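Local coordinates for protein putative Zn-dependent Alcohol Dehydrogenase (Rhodobacter sphaeroides, PDB 3IV6) that binds S-adenosylmethionine in a Rossmann-like alpha/beta domain and is probably a methyltransferase-like protein, although it is named a putative zinc-dependent alcohol dehydrogenase, at residues Ala50-Ser55 / Val114-Leu119; Asp98-Ile103 / Ala128-Leu133; Gly134-Val139 / Tyr254-Arg259. All blocks are in the same frame, centred on the assembly; numbering follows the deposited sequence.

Contact 1 (Ala50-Ser55 / Val114-Leu119); sequences AVIGAS and VLNDRL. With SAM (S-adenosylmethionine), chain E.
Parallel strands 50-52 and 114-117 form the centre of a Rossmann-like sheet whose 3-2-1-4-5-7-6 strand order matches that of class I methyltransferases. Their axes approach to 4.7 Å and differ by 27°. Ala50 pairs with Val114 and Val51 with Leu115. Leu115 bridges the strands through its backbone: its N gives a hydrogen bond to Ala50 O (2.8 Å), and its O receives Ile52 N (3.0 Å), nearly along the C=O axis (176°). Ala50 CB lies against Val114 CG2 at 3.8 Å. Ile52 loses the most surface. Its CG2, anti to the backbone N, meets Leu119 CD2, while CG1 crosses Val114 CG1 obliquely. Beyond Ile52 the chain turns past the ligand at Gly53, where a CB would collide with SAM CE, and Ser55 OG accepts a hydrogen bond from SAM N (2.7 Å). On the other strand Asp117 OD1 pairs with Arg118 NE at 3.3 Å and also bonds Ser147. An alanine at Asp117 would remove the carboxylate that bonds Arg118 and Ser147 and would probably leave Arg118 less firmly held, with Ala28 O still bonding NH1. Where the strands separate, a water donates to Ile52 O (2.6 Å) and accepts from Asp117 N (3.1 Å).

Contact 2 (Asp98-Ile103 / Ala128-Leu133); sequences DITAEI and ARRACL. With SAM (S-adenosylmethionine), chain E.
Ala128, on helix 125-139, directs its CB away from the 98-103 loop, and its carbonyl O receives Cys132 N within the helix. Two residues on, Arg130 faces the loop. Its CG is anti to the carbonyl carbon, and a bend at chi3 (-75°) turns the guanidinium so that its NH1 edge meets Thr100 O. NH1 gives a hydrogen bond to Thr100 O at 2.5 Å. The N-H points only roughly at the acceptor (136°), and the donor stands 46° above the carbonyl plane. Glu126 forms a salt bridge with NH2, so the guanidinium is held from two directions. Ala131 then makes the close backbone approach: its CA-H points almost straight at Ile99 O, with CA 3.5 Å from that oxygen, and its CB rests 4.0 Å from Ile99 CG2.

The loop surface they meet is a type I turn from Asp98 to Ala101, combined with an Asx turn in which Asp98 OD1 accepts Thr100 N (2.7 Å). The same oxygen takes Thr100 OG1 (2.8 Å) and SAM N6 (3.1 Å), so three donors converge on it. With Ile99 N donating to SAM N1 at 3.0 Å, the turn reads the Watson-Crick edge of the adenine. Thr100 touches the adenine amino group through CG2 and also positions Asp98, bonding its OD1 by N and OG1 while its own O takes Arg130 NH1. The helix fits between this adenine-binding loop, which joins strands 93-96 and 113-117, and helix 219-226, whose Leu225 touches Ala128 and Arg129.

Contact 3 (Gly134-Val139 / Tyr254-Arg259); sequences GMLSLV and YQFSRR
Helix 134-139 crosses strand 254-258, which runs antiparallel to its sheet neighbour 143-149, at -67° with axes 8.7 Å apart, a layer contact of the alpha/beta domain with no hydrogen bond between the two segments. The tight part centres on Leu136, which has the largest surface buried here. With CG anti to the carbonyl carbon (chi1 -81°), its side chain points toward the strand. Leu136 CG meets the edge of the Phe256 ring near its plane, 4.1 Å from CE1, and Leu136 CD2 lies 4.0 Å from Ser257 CA. Buried Ser257 bonds Glu240 through its OG, on the far side. Phe256 holds CG in the crowded position between its own backbone N and carbonyl carbon, which carries the ring toward the helix, where CZ nears the selenium of selenomethionine Met135 at 4.4 Å. Phe256 is buried and also touches Val144 of strand 143-149.

Toward the chain end the contact stays close but opens to solvent. Partly exposed Arg258, bent at chi2 and chi3, lays one guanidinium face on Leu136 CB, with NH1 3.8 Å from that carbon. Ser137, also partly exposed, turns its CB from the strand. Arg258 NH2 is 3.6 Å from Leu136 O. Hydrophobic packing therefore carries the contact, while the cation sits near a carbonyl close to the helix C-terminus, whose dipole may favour a positive charge.

Contact 1 lies nearest the centre of the chain and is wholly buried, whereas contacts 2 and 3 sit farther out and each includes a partly exposed arginine. Contacts 2 and 3 share helix 125-139, which follows strand 113-117 of contact 1; contacts 1 and 3 reach the same sheet. The chemistry changes with place: backbone pairing in contact 1, turn polarity with a guanidinium in contact 2, apolar packing flanked by an arginine laid on a leucine in contact 3. SAM touches the first two. Ile99 joins them by resting its CD1 3.9 Å from Ile52 CD1, while Val114 and Asn116 meet Val139, Leu138 and Met135 of contact 3. Ile103 packs on Ser137 and Leu138.

Contact 1 (Ala50-Ser55 / Val114-Leu119)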
loop_
_atom_site.group_PDB
_atom_site.type_symbol
_atom_site.label_atom_id
_atom_site.label_comp_id
_atom_site.label_asym_id
_atom_site.label_seq_id
_atom_site.Cartn_x
_atom_site.Cartn_y
_atom_site.Cartn_z
ATOM N N ALA A 50 -11.912 7.186 -2.971
ATOM C CA ALA A 50 -11.505 5.799 -3.216
ATOM C C ALA A 50 -10.380 5.461 -2.271
ATOM O O ALA A 50 -9.355 6.143 -2.272
ATOM C CB ALA A 50 -11.024 5.652 -4.614
ATOM N N VAL A 51 -10.563 4.417 -1.470
ATOM C CA VAL A 51 -9.461 3.825 -0.719
ATOM C C VAL A 51 -8.926 2.578 -1.415
ATOM O O VAL A 51 -9.651 1.602 -1.604
ATOM C CB VAL A 51 -9.888 3.459 0.715
ATOM C CG1 VAL A 51 -8.690 2.975 1.517
ATOM C CG2 VAL A 51 -10.546 4.649 1.393
ATOM N N ILE A 52 -7.653 2.619 -1.794
ATOM C CA ILE A 52 -6.944 1.422 -2.229
ATOM C C ILE A 52 -6.353 0.670 -1.041
ATOM O O ILE A 52 -5.545 1.214 -0.289
ATOM C CB ILE A 52 -5.817 1.762 -3.222
ATOM C CG1 ILE A 52 -6.274 2.848 -4.197
ATOM C CG2 ILE A 52 -5.376 0.516 -3.974
ATOM C CD1 ILE A 52 -7.552 2.509 -4.933
ATOM N N GLY A 53 -6.761 -0.585 -0.880
ATOM C CA GLY A 53 -6.353 -1.378 0.265
ATOM C C GLY A 53 -7.488 -1.619 1.240
ATOM O O GLY A 53 -7.721 -0.820 2.147
ATOM N N ALA A 54 -8.199 -2.726 1.051
ATOM C CA ALA A 54 -9.338 -3.060 1.898
ATOM C C ALA A 54 -8.890 -3.389 3.318
ATOM O O ALA A 54 -9.716 -3.638 4.197
ATOM C CB ALA A 54 -10.120 -4.220 1.303
ATOM N N SER A 55 -7.580 -3.388 3.535
ATOM C CA SER A 55 -7.019 -3.721 4.839
ATOM C C SER A 55 -7.126 -2.545 5.803
ATOM O O SER A 55 -7.113 -2.722 7.020
ATOM C CB SER A 55 -5.559 -4.156 4.700
ATOM O OG SER A 55 -4.727 -3.053 4.387
ATOM N N VAL A 114 -8.224 9.932 -3.859
ATOM C CA VAL A 114 -7.762 8.554 -3.741
ATOM C C VAL A 114 -6.788 8.513 -2.583
ATOM O O VAL A 114 -5.777 9.228 -2.569
ATOM C CB VAL A 114 -7.082 8.056 -5.030
ATOM C CG1 VAL A 114 -6.121 6.870 -4.735
ATOM C CG2 VAL A 114 -8.116 7.670 -6.078
ATOM N N LEU A 115 -7.119 7.708 -1.587
ATOM C CA LEU A 115 -6.253 7.513 -0.420
ATOM C C LEU A 115 -5.616 6.100 -0.372
ATOM O O LEU A 115 -6.242 5.100 -0.741
ATOM C CB LEU A 115 -7.038 7.775 0.870
ATOM C CG LEU A 115 -8.099 8.867 0.810
ATOM C CD1 LEU A 115 -8.910 8.868 2.078
ATOM C CD2 LEU A 115 -7.517 10.233 0.518
ATOM N N ASN A 116 -4.356 6.026 0.051
ATOM C CA ASN A 116 -3.803 4.751 0.514
ATOM C C ASN A 116 -2.654 4.919 1.497
ATOM O O ASN A 116 -1.876 5.885 1.395
ATOM C CB ASN A 116 -3.408 3.843 -0.657
ATOM C CG ASN A 116 -2.518 4.544 -1.685
ATOM O OD1 ASN A 116 -3.005 5.074 -2.682
ATOM N ND2 ASN A 116 -1.210 4.501 -1.465
ATOM N N ASP A 117 -2.578 4.001 2.461
ATOM C CA ASP A 117 -1.544 4.045 3.489
ATOM C C ASP A 117 -0.485 2.967 3.312
ATOM O O ASP A 117 -0.738 1.805 3.617
ATOM C CB ASP A 117 -2.151 3.901 4.882
ATOM C CG ASP A 117 -1.094 3.992 5.996
ATOM O OD1 ASP A 117 -0.133 4.794 5.880
ATOM O OD2 ASP A 117 -1.242 3.279 7.006
ATOM N N ARG A 118 0.697 3.362 2.846
ATOM C CA ARG A 118 1.853 2.471 2.765
ATOM C C ARG A 118 1.660 1.307 1.781
ATOM O O ARG A 118 2.250 0.222 1.917
ATOM C CB ARG A 118 2.248 2.002 4.156
ATOM C CG ARG A 118 3.037 3.050 4.926
ATOM C CD ARG A 118 3.260 2.674 6.397
ATOM N NE ARG A 118 2.118 2.896 7.278
ATOM C CZ ARG A 118 2.100 2.530 8.568
ATOM N NH1 ARG A 118 3.162 1.933 9.074
ATOM N NH2 ARG A 118 1.035 2.741 9.359
ATOM N N LEU A 119 0.858 1.564 0.758
ATOM C CA LEU A 119 0.560 0.585 -0.275
ATOM C C LEU A 119 1.714 0.520 -1.268
ATOM O O LEU A 119 1.989 -0.498 -1.864
ATOM C CB LEU A 119 -0.694 1.031 -1.001
ATOM C CG LEU A 119 -0.972 0.343 -2.315
ATOM C CD1 LEU A 119 -1.199 -1.145 -2.063
ATOM C CD2 LEU A 119 -2.153 0.998 -3.008
HETATM N N SAM E . -2.117 -2.713 4.920
HETATM C CA SAM E . -1.428 -1.542 5.431
HETATM C C SAM E . -2.409 -0.527 5.978
HETATM O O SAM E . -3.637 -0.688 5.961
HETATM O OXT SAM E . -1.919 0.464 6.468
HETATM C CB SAM E . -0.493 -0.946 4.385
HETATM C CG SAM E . -0.248 -1.813 3.142
HETATM S SD SAM E . -1.520 -1.769 1.839
HETATM C CE SAM E . -2.845 -0.767 2.570
HETATM C "C5'" SAM E . -2.120 -3.495 1.779
HETATM C "C4'" SAM E . -3.529 -3.753 1.257
HETATM O "O4'" SAM E . -3.606 -3.386 -0.110
HETATM C "C3'" SAM E . -3.915 -5.221 1.300
HETATM O "O3'" SAM E . -5.287 -5.269 1.615
HETATM C "C2'" SAM E . -3.755 -5.705 -0.126
HETATM O "O2'" SAM E . -4.719 -6.682 -0.460
HETATM C "C1'" SAM E . -3.988 -4.451 -0.949
HETATM N N9 SAM E . -3.157 -4.434 -2.160
HETATM C C8 SAM E . -1.816 -4.712 -2.228
HETATM N N7 SAM E . -1.415 -4.616 -3.524
HETATM C C5 SAM E . -2.481 -4.278 -4.302
HETATM C C6 SAM E . -2.621 -4.050 -5.684
HETATM N N6 SAM E . -1.602 -4.156 -6.540
HETATM N N1 SAM E . -3.866 -3.733 -6.169
HETATM C C2 SAM E . -4.943 -3.661 -5.294
HETATM N N3 SAM E . -4.816 -3.865 -3.941
HETATM C C4 SAM E . -3.595 -4.174 -3.447
HETATM O O HOH W 1 -4.787 1.913 2.097
#

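Contact 2 (Asp98-Ile103 / Ala128-Leu133)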
loop_
_atom_site.group_PDB
_atom_site.type_symbol
_atom_site.label_atom_id
_atom_site.label_comp_id
_atom_site.label_asym_id
_atom_site.label_seq_id
_atom_site.Cartn_x
_atom_site.Cartn_y
_atom_site.Cartn_z
ATOM N N ASP A 98 -6.998 -4.317 -9.306
ATOM C CA ASP A 98 -5.567 -4.292 -9.106
ATOM C C ASP A 98 -4.977 -2.951 -9.561
ATOM O O ASP A 98 -4.792 -2.719 -10.750
ATOM C CB ASP A 98 -4.923 -5.440 -9.844
ATOM C CG ASP A 98 -3.395 -5.394 -9.799
ATOM O OD1 ASP A 98 -2.816 -4.361 -9.401
ATOM O OD2 ASP A 98 -2.762 -6.403 -10.192
ATOM N N ILE A 99 -4.654 -2.084 -8.609
ATOM C CA ILE A 99 -4.187 -0.766 -8.958
ATOM C C ILE A 99 -2.976 -0.692 -9.892
ATOM O O ILE A 99 -2.714 0.363 -10.450
ATOM C CB ILE A 99 -3.933 0.105 -7.712
ATOM C CG1 ILE A 99 -3.954 1.599 -8.085
ATOM C CG2 ILE A 99 -2.656 -0.297 -7.028
ATOM C CD1 ILE A 99 -5.345 2.200 -8.104
ATOM N N THR A 100 -2.240 -1.781 -10.088
ATOM C CA THR A 100 -1.126 -1.772 -11.062
ATOM C C THR A 100 -1.571 -2.210 -12.465
ATOM O O THR A 100 -0.786 -2.218 -13.420
ATOM C CB THR A 100 0.022 -2.686 -10.645
ATOM O OG1 THR A 100 -0.413 -4.036 -10.777
ATOM C CG2 THR A 100 0.449 -2.412 -9.198
ATOM N N ALA A 101 -2.830 -2.614 -12.560
ATOM C CA ALA A 101 -3.444 -2.943 -13.826
ATOM C C ALA A 101 -4.100 -1.674 -14.376
ATOM O O ALA A 101 -4.355 -0.707 -13.639
ATOM C CB ALA A 101 -4.477 -4.030 -13.635
ATOM N N GLU A 102 -4.372 -1.682 -15.674
ATOM C CA GLU A 102 -4.940 -0.505 -16.279
ATOM C C GLU A 102 -6.358 -0.310 -15.763
ATOM O O GLU A 102 -7.136 -1.258 -15.677
ATOM C CB GLU A 102 -4.881 -0.544 -17.810
ATOM C CG GLU A 102 -5.079 0.836 -18.409
ATOM C CD GLU A 102 -4.993 0.846 -19.913
ATOM O OE1 GLU A 102 -4.751 -0.232 -20.510
ATOM O OE2 GLU A 102 -5.170 1.939 -20.496
ATOM N N ILE A 103 -6.671 0.932 -15.418
ATOM C CA ILE A 103 -7.976 1.267 -14.878
ATOM C C ILE A 103 -9.155 1.076 -15.889
ATOM O O ILE A 103 -9.076 1.481 -17.054
ATOM C CB ILE A 103 -7.905 2.689 -14.304
ATOM C CG1 ILE A 103 -6.823 2.713 -13.231
ATOM C CG2 ILE A 103 -9.264 3.152 -13.754
ATOM C CD1 ILE A 103 -7.014 1.651 -12.156
ATOM N N ALA A 128 5.170 0.295 -8.668
ATOM C CA ALA A 128 4.748 1.560 -8.078
ATOM C C ALA A 128 4.477 2.639 -9.118
ATOM O O ALA A 128 3.537 3.428 -8.956
ATOM C CB ALA A 128 5.742 2.058 -7.013
ATOM N N ARG A 129 5.273 2.687 -10.183
ATOM C CA ARG A 129 4.995 3.639 -11.269
ATOM C C ARG A 129 3.601 3.382 -11.850
ATOM O O ARG A 129 2.762 4.257 -11.844
ATOM C CB ARG A 129 6.058 3.596 -12.375
ATOM C CG ARG A 129 7.406 4.055 -11.947
ATOM C CD ARG A 129 8.412 3.670 -12.960
ATOM N NE ARG A 129 9.780 3.953 -12.527
ATOM C CZ ARG A 129 10.850 3.331 -13.012
ATOM N NH1 ARG A 129 10.696 2.390 -13.948
ATOM N NH2 ARG A 129 12.065 3.631 -12.561
ATOM N N ARG A 130 3.346 2.163 -12.317
ATOM C CA ARG A 130 2.009 1.802 -12.783
ATOM C C ARG A 130 0.886 2.151 -11.775
ATOM O O ARG A 130 -0.175 2.655 -12.151
ATOM C CB ARG A 130 1.971 0.321 -13.180
ATOM C CG ARG A 130 2.575 0.043 -14.543
ATOM C CD ARG A 130 2.289 -1.379 -15.002
ATOM N NE ARG A 130 3.128 -2.344 -14.295
ATOM C CZ ARG A 130 2.677 -3.348 -13.548
ATOM N NH1 ARG A 130 1.369 -3.566 -13.396
ATOM N NH2 ARG A 130 3.555 -4.145 -12.963
ATOM N N ALA A 131 1.118 1.868 -10.501
ATOM C CA ALA A 131 0.139 2.190 -9.474
ATOM C C ALA A 131 -0.199 3.682 -9.447
ATOM O O ALA A 131 -1.369 4.044 -9.498
ATOM C CB ALA A 131 0.614 1.727 -8.105
ATOM N N CYS A 132 0.816 4.538 -9.377
ATOM C CA CYS A 132 0.588 5.986 -9.276
ATOM C C CYS A 132 -0.232 6.496 -10.433
ATOM O O CYS A 132 -1.195 7.198 -10.221
ATOM C CB CYS A 132 1.909 6.766 -9.108
ATOM S SG CYS A 132 2.675 6.341 -7.491
ATOM N N LEU A 133 0.135 6.110 -11.654
ATOM C CA LEU A 133 -0.714 6.295 -12.842
ATOM C C LEU A 133 -2.190 5.860 -12.613
ATOM O O LEU A 133 -3.113 6.603 -12.910
ATOM C CB LEU A 133 -0.107 5.565 -14.045
ATOM C CG LEU A 133 -0.528 5.991 -15.459
ATOM C CD1 LEU A 133 -0.560 7.512 -15.623
ATOM C CD2 LEU A 133 0.398 5.388 -16.481
HETATM N N SAM E . -2.117 -2.713 4.920
HETATM C CA SAM E . -1.428 -1.542 5.431
HETATM C C SAM E . -2.409 -0.527 5.978
HETATM O O SAM E . -3.637 -0.688 5.961
HETATM O OXT SAM E . -1.919 0.464 6.468
HETATM C CB SAM E . -0.493 -0.946 4.385
HETATM C CG SAM E . -0.248 -1.813 3.142
HETATM S SD SAM E . -1.520 -1.769 1.839
HETATM C CE SAM E . -2.845 -0.767 2.570
HETATM C "C5'" SAM E . -2.120 -3.495 1.779
HETATM C "C4'" SAM E . -3.529 -3.753 1.257
HETATM O "O4'" SAM E . -3.606 -3.386 -0.110
HETATM C "C3'" SAM E . -3.915 -5.221 1.300
HETATM O "O3'" SAM E . -5.287 -5.269 1.615
HETATM C "C2'" SAM E . -3.755 -5.705 -0.126
HETATM O "O2'" SAM E . -4.719 -6.682 -0.460
HETATM C "C1'" SAM E . -3.988 -4.451 -0.949
HETATM N N9 SAM E . -3.157 -4.434 -2.160
HETATM C C8 SAM E . -1.816 -4.712 -2.228
HETATM N N7 SAM E . -1.415 -4.616 -3.524
HETATM C C5 SAM E . -2.481 -4.278 -4.302
HETATM C C6 SAM E . -2.621 -4.050 -5.684
HETATM N N6 SAM E . -1.602 -4.156 -6.540
HETATM N N1 SAM E . -3.866 -3.733 -6.169
HETATM C C2 SAM E . -4.943 -3.661 -5.294
HETATM N N3 SAM E . -4.816 -3.865 -3.941
HETATM C C4 SAM E . -3.595 -4.174 -3.447
#

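Contact 3 (Gly134-Val139 / Tyr254-Arg259)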
loop_
_atom_site.group_PDB
_atom_site.type_symbol
_atom_site.label_atom_id
_atom_site.label_comp_id
_atom_site.label_asym_id
_atom_site.label_seq_id
_atom_site.Cartn_x
_atom_site.Cartn_y
_atom_site.Cartn_z
ATOM N N GLY A 134 -2.400 4.668 -12.067
ATOM C CA GLY A 134 -3.727 4.234 -11.728
ATOM C C GLY A 134 -4.448 5.162 -10.757
ATOM O O GLY A 134 -5.643 5.404 -10.885
HETATM N N MSE A 135 -3.754 5.665 -9.751
HETATM C CA MSE A 135 -4.411 6.517 -8.778
HETATM C C MSE A 135 -4.832 7.839 -9.451
HETATM O O MSE A 135 -5.935 8.379 -9.227
HETATM C CB MSE A 135 -3.483 6.788 -7.607
HETATM C CG MSE A 135 -3.063 5.578 -6.810
HETATM SE SE MSE A 135 -1.574 5.919 -5.552
HETATM C CE MSE A 135 -0.928 4.090 -5.333
ATOM N N LEU A 136 -3.933 8.346 -10.278
ATOM C CA LEU A 136 -4.157 9.557 -11.040
ATOM C C LEU A 136 -5.302 9.379 -12.032
ATOM O O LEU A 136 -6.132 10.267 -12.244
ATOM C CB LEU A 136 -2.862 9.906 -11.771
ATOM C CG LEU A 136 -1.879 10.633 -10.853
ATOM C CD1 LEU A 136 -0.594 10.924 -11.567
ATOM C CD2 LEU A 136 -2.545 11.891 -10.355
ATOM N N SER A 137 -5.342 8.203 -12.627
ATOM C CA SER A 137 -6.390 7.851 -13.547
ATOM C C SER A 137 -7.753 7.849 -12.853
ATOM O O SER A 137 -8.742 8.286 -13.434
ATOM C CB SER A 137 -6.081 6.493 -14.153
ATOM O OG SER A 137 -7.114 6.068 -15.004
ATOM N N LEU A 138 -7.791 7.358 -11.619
ATOM C CA LEU A 138 -9.031 7.310 -10.852
ATOM C C LEU A 138 -9.551 8.713 -10.558
ATOM O O LEU A 138 -10.745 8.983 -10.692
ATOM C CB LEU A 138 -8.821 6.543 -9.545
ATOM C CG LEU A 138 -8.595 5.035 -9.673
ATOM C CD1 LEU A 138 -8.370 4.407 -8.305
ATOM C CD2 LEU A 138 -9.765 4.374 -10.385
ATOM N N VAL A 139 -8.648 9.602 -10.157
ATOM C CA VAL A 139 -9.039 10.874 -9.559
ATOM C C VAL A 139 -9.331 11.920 -10.630
ATOM O O VAL A 139 -9.916 12.965 -10.346
ATOM C CB VAL A 139 -7.948 11.411 -8.614
ATOM C CG1 VAL A 139 -7.737 10.455 -7.450
ATOM C CG2 VAL A 139 -6.650 11.633 -9.375
ATOM N N TYR A 254 2.118 11.917 0.953
ATOM C CA TYR A 254 2.345 12.720 -0.252
ATOM C C TYR A 254 1.040 12.982 -0.913
ATOM O O TYR A 254 0.313 12.030 -1.215
ATOM C CB TYR A 254 3.194 11.977 -1.293
ATOM C CG TYR A 254 4.553 11.657 -0.807
ATOM C CD1 TYR A 254 5.643 12.437 -1.184
ATOM C CD2 TYR A 254 4.759 10.592 0.064
ATOM C CE1 TYR A 254 6.915 12.158 -0.730
ATOM C CE2 TYR A 254 6.048 10.293 0.542
ATOM C CZ TYR A 254 7.127 11.092 0.140
ATOM O OH TYR A 254 8.401 10.855 0.595
ATOM N N GLN A 255 0.772 14.262 -1.171
ATOM C CA GLN A 255 -0.453 14.698 -1.830
ATOM C C GLN A 255 -0.064 15.222 -3.199
ATOM O O GLN A 255 0.779 16.111 -3.327
ATOM C CB GLN A 255 -1.158 15.763 -0.988
ATOM C CG GLN A 255 -2.290 16.492 -1.704
ATOM C CD GLN A 255 -3.067 17.390 -0.764
ATOM O OE1 GLN A 255 -3.363 17.006 0.363
ATOM N NE2 GLN A 255 -3.397 18.599 -1.221
ATOM N N PHE A 256 -0.647 14.638 -4.231
ATOM C CA PHE A 256 -0.290 14.986 -5.602
ATOM C C PHE A 256 -1.467 14.882 -6.575
ATOM O O PHE A 256 -2.521 14.302 -6.282
ATOM C CB PHE A 256 0.916 14.160 -6.102
ATOM C CG PHE A 256 0.705 12.640 -6.117
ATOM C CD1 PHE A 256 0.372 11.975 -7.305
ATOM C CD2 PHE A 256 0.858 11.860 -4.968
ATOM C CE1 PHE A 256 0.205 10.566 -7.356
ATOM C CE2 PHE A 256 0.677 10.458 -5.023
ATOM C CZ PHE A 256 0.367 9.828 -6.216
ATOM N N SER A 257 -1.272 15.433 -7.756
ATOM C CA SER A 257 -2.357 15.521 -8.712
ATOM C C SER A 257 -1.747 15.809 -10.066
ATOM O O SER A 257 -0.542 16.072 -10.133
ATOM C CB SER A 257 -3.255 16.672 -8.319
ATOM O OG SER A 257 -2.455 17.821 -8.270
ATOM N N ARG A 258 -2.549 15.715 -11.131
ATOM C CA ARG A 258 -2.115 16.199 -12.422
ATOM C C ARG A 258 -3.285 16.929 -13.027
ATOM O O ARG A 258 -4.364 16.359 -13.147
ATOM C CB ARG A 258 -1.601 15.079 -13.345
ATOM C CG ARG A 258 -2.634 14.071 -13.742
ATOM C CD ARG A 258 -2.485 13.695 -15.183
ATOM N NE ARG A 258 -2.312 12.249 -15.369
ATOM C CZ ARG A 258 -3.302 11.350 -15.367
ATOM N NH1 ARG A 258 -3.013 10.064 -15.571
ATOM N NH2 ARG A 258 -4.572 11.725 -15.154
ATOM N N ARG A 259 -3.091 18.191 -13.391
ATOM C CA ARG A 259 -4.177 18.947 -14.012
ATOM C C ARG A 259 -3.633 19.764 -15.167
ATOM O O ARG A 259 -2.421 19.949 -15.260
ATOM C CB ARG A 259 -4.877 19.853 -12.981
ATOM C CG ARG A 259 -5.248 19.176 -11.646
ATOM C CD ARG A 259 -5.893 20.162 -10.651
ATOM N NE ARG A 259 -6.445 19.498 -9.466
ATOM C CZ ARG A 259 -5.902 19.527 -8.245
ATOM N NH1 ARG A 259 -4.780 20.197 -8.035
ATOM N NH2 ARG A 259 -6.478 18.883 -7.230
#